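Local coordinates for protein glycogen synthase (Cyanobacterium sp. CLg1, PDB 6GNF) that belongs to the starch and bacterial glycogen synthases, two-domain GT-B glycosyltransferases, and holds ADP and glycan ligands in its interdomain cleft, at residues A365-A370 and P430-P435. Numbering follows the deposited sequence.
Sequences ADVIIA and PSRFEP. With AC1 (4,6-dideoxy-4-{[(1S,4R,5S,6S)-4,5,6-trihydroxy-3-(hydroxymethyl)cyclohex-2-en-1-yl]amino}-alpha-D-glucopyranose), chain D.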
loop_
_atom_site.group_PDB
_atom_site.type_symbol
_atom_site.label_atom_id
_atom_site.label_comp_id
_atom_site.label_asym_id
_atom_site.label_seq_id
_atom_site.Cartn_x
_atom_site.Cartn_y
_atom_site.Cartn_z
ATOM N N ALA A 365 0.092 -2.825 -15.957
ATOM C CA ALA A 365 1.113 -3.659 -16.584
ATOM C C ALA A 365 0.613 -4.226 -17.912
ATOM O O ALA A 365 1.380 -4.342 -18.881
ATOM C CB ALA A 365 1.530 -4.784 -15.648
ATOM N N ASP A 366 -0.678 -4.550 -17.973
ATOM C CA ASP A 366 -1.294 -5.029 -19.219
ATOM C C ASP A 366 -1.194 -4.009 -20.365
ATOM O O ASP A 366 -1.090 -4.391 -21.530
ATOM C CB ASP A 366 -2.751 -5.481 -18.991
ATOM C CG ASP A 366 -3.681 -4.347 -18.555
ATOM O OD1 ASP A 366 -3.281 -3.477 -17.741
ATOM O OD2 ASP A 366 -4.841 -4.342 -19.020
ATOM N N VAL A 367 -1.212 -2.725 -20.014
ATOM C CA VAL A 367 -1.051 -1.635 -20.979
ATOM C C VAL A 367 0.357 -1.638 -21.579
ATOM O O VAL A 367 0.527 -1.467 -22.799
ATOM C CB VAL A 367 -1.319 -0.259 -20.323
ATOM C CG1 VAL A 367 -1.015 0.880 -21.285
ATOM C CG2 VAL A 367 -2.755 -0.176 -19.815
ATOM N N ILE A 368 1.363 -1.847 -20.728
ATOM C CA ILE A 368 2.757 -1.834 -21.185
ATOM C C ILE A 368 2.995 -2.969 -22.173
ATOM O O ILE A 368 3.557 -2.755 -23.247
ATOM C CB ILE A 368 3.767 -1.942 -20.020
ATOM C CG1 ILE A 368 3.590 -0.784 -19.036
ATOM C CG2 ILE A 368 5.197 -1.929 -20.553
ATOM C CD1 ILE A 368 4.425 -0.913 -17.778
ATOM N N ILE A 369 2.531 -4.163 -21.819
ATOM C CA ILE A 369 2.683 -5.333 -22.676
ATOM C C ILE A 369 1.962 -5.138 -24.012
ATOM O O ILE A 369 2.517 -5.440 -25.066
ATOM C CB ILE A 369 2.186 -6.610 -21.968
ATOM C CG1 ILE A 369 3.144 -6.971 -20.829
ATOM C CG2 ILE A 369 2.083 -7.776 -22.945
ATOM C CD1 ILE A 369 2.569 -7.952 -19.829
ATOM N N ALA A 370 0.740 -4.616 -23.961
ATOM C CA ALA A 370 -0.044 -4.373 -25.173
ATOM C C ALA A 370 0.554 -3.262 -26.041
ATOM O O ALA A 370 0.302 -3.216 -27.246
ATOM C CB ALA A 370 -1.485 -4.042 -24.818
ATOM N N PRO A 430 1.860 3.512 -15.304
ATOM C CA PRO A 430 0.581 3.726 -15.974
ATOM C C PRO A 430 -0.604 3.247 -15.134
ATOM O O PRO A 430 -1.411 2.434 -15.596
ATOM C CB PRO A 430 0.731 2.885 -17.242
ATOM C CG PRO A 430 1.565 1.735 -16.804
ATOM C CD PRO A 430 2.526 2.289 -15.785
ATOM N N SER A 431 -0.704 3.754 -13.909
ATOM C CA SER A 431 -1.737 3.319 -12.984
ATOM C C SER A 431 -3.113 3.827 -13.407
ATOM O O SER A 431 -3.248 4.948 -13.884
ATOM C CB SER A 431 -1.426 3.802 -11.562
ATOM O OG SER A 431 -0.172 3.308 -11.126
ATOM N N ARG A 432 -4.130 2.992 -13.219
ATOM C CA ARG A 432 -5.518 3.383 -13.448
ATOM C C ARG A 432 -6.091 4.133 -12.248
ATOM O O ARG A 432 -6.984 4.957 -12.397
ATOM C CB ARG A 432 -6.373 2.159 -13.767
ATOM C CG ARG A 432 -6.011 1.507 -15.095
ATOM C CD ARG A 432 -6.974 0.393 -15.457
ATOM N NE ARG A 432 -6.760 -0.084 -16.829
ATOM C CZ ARG A 432 -5.951 -1.080 -17.195
ATOM N NH1 ARG A 432 -5.240 -1.756 -16.302
ATOM N NH2 ARG A 432 -5.851 -1.405 -18.476
ATOM N N PHE A 433 -5.619 3.799 -11.055
ATOM C CA PHE A 433 -5.839 4.618 -9.864
ATOM C C PHE A 433 -4.651 4.387 -8.930
ATOM O O PHE A 433 -4.036 3.313 -8.958
ATOM C CB PHE A 433 -7.166 4.270 -9.188
ATOM C CG PHE A 433 -7.306 2.816 -8.844
ATOM C CD1 PHE A 433 -7.759 1.905 -9.789
ATOM C CD2 PHE A 433 -6.980 2.353 -7.573
ATOM C CE1 PHE A 433 -7.890 0.561 -9.476
ATOM C CE2 PHE A 433 -7.106 1.009 -7.252
ATOM C CZ PHE A 433 -7.557 0.111 -8.208
ATOM N N GLU A 434 -4.308 5.390 -8.125
ATOM C CA GLU A 434 -3.122 5.315 -7.286
ATOM C C GLU A 434 -3.240 6.242 -6.086
ATOM O O GLU A 434 -2.951 7.431 -6.194
ATOM C CB GLU A 434 -1.871 5.655 -8.102
ATOM C CG GLU A 434 -0.575 5.185 -7.461
ATOM C CD GLU A 434 -0.476 3.681 -7.411
ATOM O OE1 GLU A 434 -0.306 3.085 -8.495
ATOM O OE2 GLU A 434 -0.560 3.101 -6.303
ATOM N N PRO A 435 -3.683 5.708 -4.936
ATOM C CA PRO A 435 -3.819 6.507 -3.729
ATOM C C PRO A 435 -2.605 7.383 -3.419
ATOM O O PRO A 435 -2.755 8.571 -3.130
ATOM C CB PRO A 435 -4.055 5.446 -2.646
ATOM C CG PRO A 435 -4.833 4.406 -3.362
ATOM C CD PRO A 435 -4.259 4.367 -4.754
HETATM C C1 AC1 D . -3.007 -4.208 0.442
HETATM O O2 AC1 D . -4.643 -2.950 1.736
HETATM C C2 AC1 D . -3.355 -2.868 1.093
HETATM C C4A AC1 D . -0.400 3.318 -1.551
HETATM C C3 AC1 D . -3.329 -1.721 0.081
HETATM O O3 AC1 D . -3.484 -0.505 0.819
HETATM C C4 AC1 D . -2.022 -1.713 -0.743
HETATM N N4A AC1 D . -1.923 -0.621 -1.740
HETATM C C5 AC1 D . -1.898 -3.098 -1.397
HETATM O O5 AC1 D . -1.834 -4.104 -0.378
HETATM C C6 AC1 D . -0.657 -3.246 -2.262
HETATM C C1B AC1 D . -2.020 0.812 -1.452
HETATM C C2B AC1 D . -1.966 1.739 -2.703
HETATM O O2B AC1 D . -1.992 1.034 -3.940
HETATM C C3B AC1 D . -0.748 2.625 -2.835
HETATM O O3B AC1 D . -1.012 3.638 -3.804
HETATM O O4 AC1 D . 0.871 3.943 -1.764
HETATM C C5B AC1 D . -0.328 2.334 -0.413
HETATM C C7B AC1 D . -1.012 1.201 -0.399
HETATM C C6B AC1 D . 0.517 2.679 0.772
HETATM O O6B AC1 D . 0.012 3.909 1.296
#
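R432 meets D366 end-on in the C-terminal Rossmann-like domain of this GT-B fold, where the loop after strand 426-429 passes helix 365-370. NH1 of R432 donates to the syn lone pair of D366 OD1 at 3.0 Å, and OD1 lies only 10° out of the guanidinium plane. NH2 of R432 reaches D366 OD2 at 3.2 Å, on the syn side but tilted out of both planes. The carboxylate and guanidinium planes are 47° apart, so this two-nitrogen salt bridge is twisted rather than flat. The arginine chain runs extended from CG to NE, which carries its charge from the loop to the helix. With CG1 of V367 anti to the backbone N (chi1 174°), CG2 stands beside that N and comes 3.6 Å from R432 NH2. Nearer the strand, CG of the P430 ring lies 3.9 Å from I368 CG1, the two side chains crossing at about a right angle, and F355 of strand 352-356 touches both. Two backbone carbonyls fix the guanidinium further: N361 O takes NH1 and P474 O takes NE. Beyond R432 the loop continues to the ligand site, where S431 OG donates to the anti lone pair of E434 OE1 at 2.6 Å and steadies that carboxylate. K363 forms a salt bridge with E434 OE2, the oxygen that accepts a 2.6 Å hydrogen bond from O3B of AC1.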